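Local coordinates for DNA alkylation repair protein (Bacillus cereus, PDB 1T06) that is of unknown function in detail but belongs to the AlkD-like DNA alkylation repair family and so probably acts on alkylated DNA, at residues V101-S106 / W129-W134; R84-A89 / E122-A127. All coordinates share one frame; numbering follows the deposited sequence.

Contact 1 (V101-S106 / W129-W134)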
ATOM      1  N   VAL A 101      -1.151 -15.962  -2.343  1.00 18.64           N
ATOM      2  CA  VAL A 101       0.097 -15.318  -1.951  1.00 20.90           C
ATOM      3  C   VAL A 101       1.155 -16.388  -1.718  1.00 20.58           C
ATOM      4  O   VAL A 101       2.309 -16.205  -2.099  1.00 21.06           O
ATOM      5  CB  VAL A 101      -0.056 -14.418  -0.688  1.00 22.17           C
ATOM      6  CG1 VAL A 101      -1.076 -13.316  -0.951  1.00 21.66           C
ATOM      7  CG2 VAL A 101      -0.485 -15.237   0.492  1.00 29.28           C
ATOM      8  N   THR A 102       0.763 -17.511  -1.116  1.00 20.39           N
ATOM      9  CA  THR A 102       1.703 -18.608  -0.872  1.00 20.75           C
ATOM     10  C   THR A 102       2.169 -19.203  -2.206  1.00 21.02           C
ATOM     11  O   THR A 102       3.357 -19.445  -2.413  1.00 20.60           O
ATOM     12  CB  THR A 102       1.061 -19.709   0.014  1.00 20.24           C
ATOM     13  OG1 THR A 102       0.919 -19.213   1.352  1.00 21.49           O
ATOM     14  CG2 THR A 102       1.929 -20.958   0.053  1.00 21.51           C
ATOM     15  N   LEU A 103       1.229 -19.416  -3.118  1.00 21.36           N
ATOM     16  CA  LEU A 103       1.544 -19.958  -4.434  1.00 22.24           C
ATOM     17  C   LEU A 103       2.507 -19.045  -5.189  1.00 23.37           C
ATOM     18  O   LEU A 103       3.373 -19.517  -5.929  1.00 24.03           O
ATOM     19  CB  LEU A 103       0.258 -20.117  -5.261  1.00 20.95           C
ATOM     20  CG  LEU A 103       0.457 -20.613  -6.693  1.00 19.75           C
ATOM     21  CD1 LEU A 103       1.093 -21.978  -6.644  1.00 19.40           C
ATOM     22  CD2 LEU A 103      -0.870 -20.680  -7.433  1.00 21.13           C
ATOM     23  N   SER A 104       2.355 -17.736  -5.003  1.00 23.46           N
ATOM     24  CA  SER A 104       3.208 -16.776  -5.705  1.00 26.46           C
ATOM     25  C   SER A 104       4.677 -16.953  -5.358  1.00 28.04           C
ATOM     26  O   SER A 104       5.546 -16.448  -6.068  1.00 28.34           O
ATOM     27  CB  SER A 104       2.775 -15.326  -5.406  1.00 23.98           C
ATOM     28  OG  SER A 104       3.108 -14.916  -4.091  1.00 20.51           O
ATOM     29  N   GLU A 105       4.948 -17.683  -4.277  1.00 29.52           N
ATOM     30  CA  GLU A 105       6.314 -17.908  -3.834  1.00 33.12           C
ATOM     31  C   GLU A 105       6.820 -19.314  -4.110  1.00 33.45           C
ATOM     32  O   GLU A 105       7.888 -19.698  -3.635  1.00 33.50           O
ATOM     33  CB  GLU A 105       6.429 -17.598  -2.348  1.00 34.41           C
ATOM     34  CG  GLU A 105       5.866 -16.236  -2.015  1.00 41.96           C
ATOM     35  CD  GLU A 105       6.215 -15.775  -0.621  1.00 46.52           C
ATOM     36  OE1 GLU A 105       6.070 -16.583   0.326  1.00 47.92           O
ATOM     37  OE2 GLU A 105       6.625 -14.600  -0.474  1.00 50.41           O
ATOM     38  N   SER A 106       6.052 -20.081  -4.876  1.00 33.80           N
ATOM     39  CA  SER A 106       6.446 -21.440  -5.221  1.00 33.80           C
ATOM     40  C   SER A 106       7.212 -21.385  -6.540  1.00 35.76           C
ATOM     41  O   SER A 106       7.427 -20.305  -7.099  1.00 36.44           O
ATOM     42  CB  SER A 106       5.219 -22.330  -5.399  1.00 32.66           C
ATOM     43  OG  SER A 106       4.578 -22.046  -6.630  1.00 31.82           O
ATOM     44  N   TRP A 129      -5.890 -15.217 -10.745  1.00 20.13           N
ATOM     45  CA  TRP A 129      -5.640 -13.838 -11.137  1.00 20.35           C
ATOM     46  C   TRP A 129      -4.897 -13.137 -10.008  1.00 21.01           C
ATOM     47  O   TRP A 129      -3.993 -12.331 -10.248  1.00 20.68           O
ATOM     48  CB  TRP A 129      -6.952 -13.113 -11.417  1.00 19.00           C
ATOM     49  CG  TRP A 129      -7.598 -13.557 -12.681  1.00 19.83           C
ATOM     50  CD1 TRP A 129      -8.657 -14.413 -12.808  1.00 20.53           C
ATOM     51  CD2 TRP A 129      -7.243 -13.155 -14.012  1.00 20.04           C
ATOM     52  NE1 TRP A 129      -8.987 -14.564 -14.137  1.00 19.40           N
ATOM     53  CE2 TRP A 129      -8.137 -13.805 -14.897  1.00 19.56           C
ATOM     54  CE3 TRP A 129      -6.255 -12.308 -14.542  1.00 18.85           C
ATOM     55  CZ2 TRP A 129      -8.076 -13.634 -16.285  1.00 20.50           C
ATOM     56  CZ3 TRP A 129      -6.193 -12.135 -15.922  1.00 20.33           C
ATOM     57  CH2 TRP A 129      -7.101 -12.798 -16.780  1.00 22.27           C
ATOM     58  N   SER A 130      -5.292 -13.451  -8.776  1.00 20.04           N
ATOM     59  CA  SER A 130      -4.665 -12.870  -7.597  1.00 20.34           C
ATOM     60  C   SER A 130      -3.198 -13.252  -7.566  1.00 19.85           C
ATOM     61  O   SER A 130      -2.340 -12.418  -7.285  1.00 19.03           O
ATOM     62  CB  SER A 130      -5.347 -13.373  -6.323  1.00 20.80           C
ATOM     63  OG  SER A 130      -6.675 -12.886  -6.224  1.00 21.15           O
ATOM     64  N   CYS A 131      -2.912 -14.517  -7.855  1.00 19.91           N
ATOM     65  CA  CYS A 131      -1.535 -14.981  -7.846  1.00 21.51           C
ATOM     66  C   CYS A 131      -0.695 -14.127  -8.779  1.00 21.84           C
ATOM     67  O   CYS A 131       0.410 -13.714  -8.413  1.00 22.83           O
ATOM     68  CB  CYS A 131      -1.439 -16.453  -8.255  1.00 20.92           C
ATOM     69  SG  CYS A 131       0.272 -17.109  -8.190  1.00 22.94           S
ATOM     70  N   TYR A 132      -1.210 -13.849  -9.976  1.00 20.89           N
ATOM     71  CA  TYR A 132      -0.473 -13.019 -10.924  1.00 21.76           C
ATOM     72  C   TYR A 132      -0.191 -11.615 -10.392  1.00 21.80           C
ATOM     73  O   TYR A 132       0.851 -11.030 -10.690  1.00 21.66           O
ATOM     74  CB  TYR A 132      -1.215 -12.920 -12.258  1.00 22.84           C
ATOM     75  CG  TYR A 132      -0.779 -13.980 -13.237  1.00 24.14           C
ATOM     76  CD1 TYR A 132      -1.425 -15.211 -13.295  1.00 26.52           C
ATOM     77  CD2 TYR A 132       0.316 -13.771 -14.076  1.00 25.32           C
ATOM     78  CE1 TYR A 132      -0.992 -16.213 -14.169  1.00 27.20           C
ATOM     79  CE2 TYR A 132       0.760 -14.761 -14.949  1.00 25.82           C
ATOM     80  CZ  TYR A 132       0.103 -15.977 -14.990  1.00 26.03           C
ATOM     81  OH  TYR A 132       0.535 -16.960 -15.848  1.00 27.16           O
ATOM     82  N   CYS A 133      -1.118 -11.074  -9.606  1.00 21.63           N
ATOM     83  CA  CYS A 133      -0.943  -9.744  -9.030  1.00 21.31           C
ATOM     84  C   CYS A 133       0.240  -9.730  -8.072  1.00 20.70           C
ATOM     85  O   CYS A 133       1.045  -8.802  -8.075  1.00 21.24           O
ATOM     86  CB  CYS A 133      -2.209  -9.311  -8.281  1.00 21.72           C
ATOM     87  SG  CYS A 133      -3.640  -9.018  -9.349  1.00 21.56           S
ATOM     88  N   TRP A 134       0.338 -10.770  -7.255  1.00 20.26           N
ATOM     89  CA  TRP A 134       1.418 -10.883  -6.282  1.00 19.73           C
ATOM     90  C   TRP A 134       2.739 -11.149  -6.994  1.00 19.73           C
ATOM     91  O   TRP A 134       3.779 -10.613  -6.608  1.00 19.26           O
ATOM     92  CB  TRP A 134       1.101 -12.015  -5.305  1.00 19.59           C
ATOM     93  CG  TRP A 134      -0.301 -11.939  -4.725  1.00 19.02           C
ATOM     94  CD1 TRP A 134      -1.085 -12.994  -4.344  1.00 18.39           C
ATOM     95  CD2 TRP A 134      -1.078 -10.753  -4.471  1.00 18.98           C
ATOM     96  NE1 TRP A 134      -2.294 -12.542  -3.874  1.00 17.72           N
ATOM     97  CE2 TRP A 134      -2.319 -11.173  -3.940  1.00 19.36           C
ATOM     98  CE3 TRP A 134      -0.846  -9.378  -4.639  1.00 19.04           C
ATOM     99  CZ2 TRP A 134      -3.332 -10.264  -3.575  1.00 19.33           C
ATOM    100  CZ3 TRP A 134      -1.857  -8.471  -4.276  1.00 18.72           C
ATOM    101  CH2 TRP A 134      -3.081  -8.923  -3.752  1.00 19.08           C
TER
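Ser-104 and Cys-131 bring the two backbones closest, their CA atoms 5.5 Å apart, where the C-terminal end of helix 92-103 runs into a type I turn (Leu-103 to Ser-106) beside the middle of helix 122-138. No hydrogen bond crosses; the contact is made by side-chain packing. At one end Val-101 lays its CG1 methyl over a face of the Trp-134 indole, above the pyrrole part, 3.3 Å from NE1 and 3.4 Å from CD1, which is tight packing. The indole N-H is used elsewhere, on the carbonyl of Asp-96 one turn and more back in helix 92-103, a bond that restrains the rotation of the ring against Val-101. Ser-104 fills the middle, its CB 3.7 Å from CB of Trp-134. Its hydroxyl, set between backbone N and carbonyl carbon (chi1 73°), bends back to give a hydrogen bond to O of Val-101. At the other end the sulfur of Cys-131, carried anti to its own N (chi1 -177°), sits 3.8 Å from both CG and CD2 of Leu-103. The turn beyond is tied by Ser-106, whose N and OG both donate to O of Leu-103. Packing of this kind, between the end of one helix and the middle of the next but one, fits the all-helical, HEAT-like solenoid expected of an AlkD-like protein.

Contact 2 (R84-A89 / E122-A127); sequences RWIDGA and ELKMSA
Ile-86 and Lys-124 face each other with CA atoms 6.7 Å apart, and Ala-89 and Leu-123 follow at 7.7 Å, so the last turn of helix 79-87 and the residues just after it lie beside the first turns of helix 122-138. The middle of the contact belongs to Ile-86. The CG1 branch of Ile-86 leaves anti to the backbone N (chi1 -163°) and reaches across to the other helix, where CG1 packs 3.8 Å from CG of Lys-124 and the terminal CD1 methyl meets CB of Ala-127 at 3.7 Å. The isoleucine thus touches two residues of helix 122-138 that lie three positions apart. CG2 of Ile-86 is turned to the outer part of Lys-124, 4.1 Å from its CE. Beyond CG the lysine chain is fully extended, and it passes Ile-86 at a slant to bring its amino group near Asp-87. OD1 of Asp-87 stands 3.9 Å from CE and 4.3 Å from NZ of Lys-124, beyond salt-bridge distance, so any attraction between the two charges is probably modest and acts at the exposed margin of the contact. Toward the start of helix 122-138 the touch is looser: CG of Leu-123 lies 4.2 Å from the carbonyl O of Ala-89. No hydrogen bond joins the two segments. Two other helices close around this pair: Ser-95 of helix 92-103 touches Ile-86, Leu-123 and Ala-127, and Trp-116 of helix 109-118 touches Ile-86, Lys-124 and Ala-127. The end of helix 79-87 and the beginning of helix 122-138 therefore meet within a group of four helices, with the two intervening ones also contributing side chains to the packing.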
ATOM      1  N   ARG A  84      -5.137 -29.022  -2.730  1.00 26.56           N
ATOM      2  CA  ARG A  84      -5.782 -29.354  -1.459  1.00 26.11           C
ATOM      3  C   ARG A  84      -6.132 -28.056  -0.744  1.00 25.22           C
ATOM      4  O   ARG A  84      -7.225 -27.905  -0.202  1.00 25.51           O
ATOM      5  CB  ARG A  84      -4.858 -30.175  -0.548  1.00 27.50           C
ATOM      6  CG  ARG A  84      -4.582 -31.599  -1.013  1.00 29.92           C
ATOM      7  CD  ARG A  84      -3.854 -32.432   0.058  1.00 30.00           C
ATOM      8  NE  ARG A  84      -2.538 -31.892   0.382  1.00 28.92           N
ATOM      9  CZ  ARG A  84      -2.289 -31.055   1.382  1.00 29.61           C
ATOM     10  NH1 ARG A  84      -3.271 -30.654   2.180  1.00 29.35           N
ATOM     11  NH2 ARG A  84      -1.053 -30.608   1.575  1.00 30.04           N
ATOM     12  N   TRP A  85      -5.187 -27.121  -0.737  1.00 25.06           N
ATOM     13  CA  TRP A  85      -5.393 -25.838  -0.081  1.00 23.15           C
ATOM     14  C   TRP A  85      -6.511 -25.037  -0.725  1.00 23.63           C
ATOM     15  O   TRP A  85      -7.418 -24.551  -0.040  1.00 22.99           O
ATOM     16  CB  TRP A  85      -4.096 -25.034  -0.103  1.00 22.40           C
ATOM     17  CG  TRP A  85      -3.156 -25.447   0.969  1.00 23.23           C
ATOM     18  CD1 TRP A  85      -2.869 -26.723   1.356  1.00 23.86           C
ATOM     19  CD2 TRP A  85      -2.401 -24.586   1.829  1.00 23.96           C
ATOM     20  NE1 TRP A  85      -1.987 -26.712   2.409  1.00 25.24           N
ATOM     21  CE2 TRP A  85      -1.681 -25.414   2.720  1.00 24.11           C
ATOM     22  CE3 TRP A  85      -2.263 -23.196   1.934  1.00 24.08           C
ATOM     23  CZ2 TRP A  85      -0.833 -24.898   3.710  1.00 24.34           C
ATOM     24  CZ3 TRP A  85      -1.416 -22.679   2.923  1.00 25.49           C
ATOM     25  CH2 TRP A  85      -0.715 -23.531   3.795  1.00 23.69           C
ATOM     26  N   ILE A  86      -6.453 -24.902  -2.045  1.00 23.24           N
ATOM     27  CA  ILE A  86      -7.470 -24.140  -2.744  1.00 24.16           C
ATOM     28  C   ILE A  86      -8.836 -24.794  -2.571  1.00 23.99           C
ATOM     29  O   ILE A  86      -9.847 -24.102  -2.517  1.00 25.41           O
ATOM     30  CB  ILE A  86      -7.131 -23.966  -4.254  1.00 23.76           C
ATOM     31  CG1 ILE A  86      -7.981 -22.840  -4.847  1.00 24.54           C
ATOM     32  CG2 ILE A  86      -7.382 -25.252  -5.013  1.00 24.04           C
ATOM     33  CD1 ILE A  86      -7.788 -21.497  -4.151  1.00 24.09           C
ATOM     34  N   ASP A  87      -8.877 -26.119  -2.467  1.00 24.63           N
ATOM     35  CA  ASP A  87     -10.160 -26.787  -2.275  1.00 26.60           C
ATOM     36  C   ASP A  87     -10.738 -26.446  -0.897  1.00 26.94           C
ATOM     37  O   ASP A  87     -11.935 -26.597  -0.662  1.00 27.75           O
ATOM     38  CB  ASP A  87     -10.022 -28.310  -2.412  1.00 30.01           C
ATOM     39  CG  ASP A  87      -9.827 -28.767  -3.867  1.00 33.64           C
ATOM     40  OD1 ASP A  87     -10.143 -27.999  -4.811  1.00 34.54           O
ATOM     41  OD2 ASP A  87      -9.370 -29.919  -4.059  1.00 34.92           O
ATOM     42  N   GLY A  88      -9.883 -25.977   0.010  1.00 26.87           N
ATOM     43  CA  GLY A  88     -10.333 -25.617   1.347  1.00 24.86           C
ATOM     44  C   GLY A  88     -10.534 -24.120   1.541  1.00 24.55           C
ATOM     45  O   GLY A  88     -10.917 -23.666   2.623  1.00 23.77           O
ATOM     46  N   ALA A  89     -10.260 -23.351   0.490  1.00 24.29           N
ATOM     47  CA  ALA A  89     -10.424 -21.902   0.530  1.00 24.56           C
ATOM     48  C   ALA A  89     -11.888 -21.619   0.210  1.00 23.82           C
ATOM     49  O   ALA A  89     -12.241 -21.365  -0.945  1.00 24.85           O
ATOM     50  CB  ALA A  89      -9.515 -21.253  -0.508  1.00 23.88           C
ATOM     51  N   GLU A 122     -15.122 -20.097  -9.736  1.00 27.58           N
ATOM     52  CA  GLU A 122     -14.978 -18.743  -9.204  1.00 26.55           C
ATOM     53  C   GLU A 122     -13.779 -18.481  -8.296  1.00 26.42           C
ATOM     54  O   GLU A 122     -12.946 -17.620  -8.598  1.00 26.04           O
ATOM     55  CB  GLU A 122     -16.264 -18.329  -8.476  1.00 26.99           C
ATOM     56  CG  GLU A 122     -16.124 -17.074  -7.624  1.00 28.30           C
ATOM     57  CD  GLU A 122     -17.460 -16.497  -7.209  1.00 30.73           C
ATOM     58  OE1 GLU A 122     -18.470 -17.226  -7.276  1.00 32.53           O
ATOM     59  OE2 GLU A 122     -17.504 -15.314  -6.808  1.00 31.29           O
ATOM     60  N   LEU A 123     -13.694 -19.206  -7.186  1.00 25.82           N
ATOM     61  CA  LEU A 123     -12.599 -18.997  -6.248  1.00 26.77           C
ATOM     62  C   LEU A 123     -11.248 -19.433  -6.795  1.00 26.42           C
ATOM     63  O   LEU A 123     -10.238 -18.776  -6.546  1.00 27.36           O
ATOM     64  CB  LEU A 123     -12.896 -19.694  -4.915  1.00 27.70           C
ATOM     65  CG  LEU A 123     -13.957 -19.012  -4.038  1.00 28.85           C
ATOM     66  CD1 LEU A 123     -13.508 -17.605  -3.701  1.00 29.41           C
ATOM     67  CD2 LEU A 123     -15.290 -18.962  -4.768  1.00 31.77           C
ATOM     68  N   LYS A 124     -11.212 -20.534  -7.537  1.00 26.02           N
ATOM     69  CA  LYS A 124      -9.947 -20.974  -8.115  1.00 24.49           C
ATOM     70  C   LYS A 124      -9.455 -19.912  -9.080  1.00 23.90           C
ATOM     71  O   LYS A 124      -8.273 -19.560  -9.068  1.00 21.80           O
ATOM     72  CB  LYS A 124     -10.103 -22.294  -8.873  1.00 27.29           C
ATOM     73  CG  LYS A 124      -9.965 -23.549  -8.034  1.00 29.51           C
ATOM     74  CD  LYS A 124      -9.950 -24.768  -8.945  1.00 33.45           C
ATOM     75  CE  LYS A 124      -9.941 -26.056  -8.151  1.00 37.12           C
ATOM     76  NZ  LYS A 124      -9.931 -27.247  -9.051  1.00 40.29           N
ATOM     77  N   MET A 125     -10.363 -19.408  -9.923  1.00 22.55           N
ATOM     78  CA  MET A 125     -10.007 -18.379 -10.899  1.00 22.63           C
ATOM     79  C   MET A 125      -9.548 -17.108 -10.178  1.00 23.43           C
ATOM     80  O   MET A 125      -8.571 -16.467 -10.583  1.00 24.43           O
ATOM     81  CB  MET A 125     -11.192 -18.079 -11.837  1.00 19.20           C
ATOM     82  CG  MET A 125     -11.541 -19.238 -12.785  1.00 17.11           C
ATOM     83  SD  MET A 125     -12.693 -18.836 -14.157  1.00 12.42           S
ATOM     84  CE  MET A 125     -14.126 -18.452 -13.233  1.00 12.38           C
ATOM     85  N   SER A 126     -10.240 -16.764  -9.098  1.00 22.54           N
ATOM     86  CA  SER A 126      -9.903 -15.583  -8.310  1.00 21.73           C
ATOM     87  C   SER A 126      -8.488 -15.717  -7.740  1.00 22.92           C
ATOM     88  O   SER A 126      -7.697 -14.766  -7.764  1.00 22.45           O
ATOM     89  CB  SER A 126     -10.913 -15.410  -7.170  1.00 21.11           C
ATOM     90  OG  SER A 126     -10.668 -14.229  -6.425  1.00 20.92           O
ATOM     91  N   ALA A 127      -8.168 -16.904  -7.235  1.00 21.71           N
ATOM     92  CA  ALA A 127      -6.848 -17.149  -6.675  1.00 22.38           C
ATOM     93  C   ALA A 127      -5.788 -17.041  -7.766  1.00 22.06           C
ATOM     94  O   ALA A 127      -4.684 -16.553  -7.520  1.00 21.57           O
ATOM     95  CB  ALA A 127      -6.803 -18.522  -6.044  1.00 23.22           C
TER

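Overall arrangement
Going from the N terminus, the chain first leaves contact 2 at 84-89, ends helix 79-87 and enters helix 92-103, whose end, with the turn after it, supplies 101-106 of contact 1. Helix 109-118 follows, and then helix 122-138 returns to both: its start, 122-127, closes the loop of contact 2, and its next turns, 129-134, close that of contact 1. The segments alternate along the sequence, so the two loops cross. The centres of the two contacts lie about 12 Å apart, so helix 122-138 touches the ends of two helices that follow each other earlier in the chain, 79-87 at its beginning and 92-103 farther along.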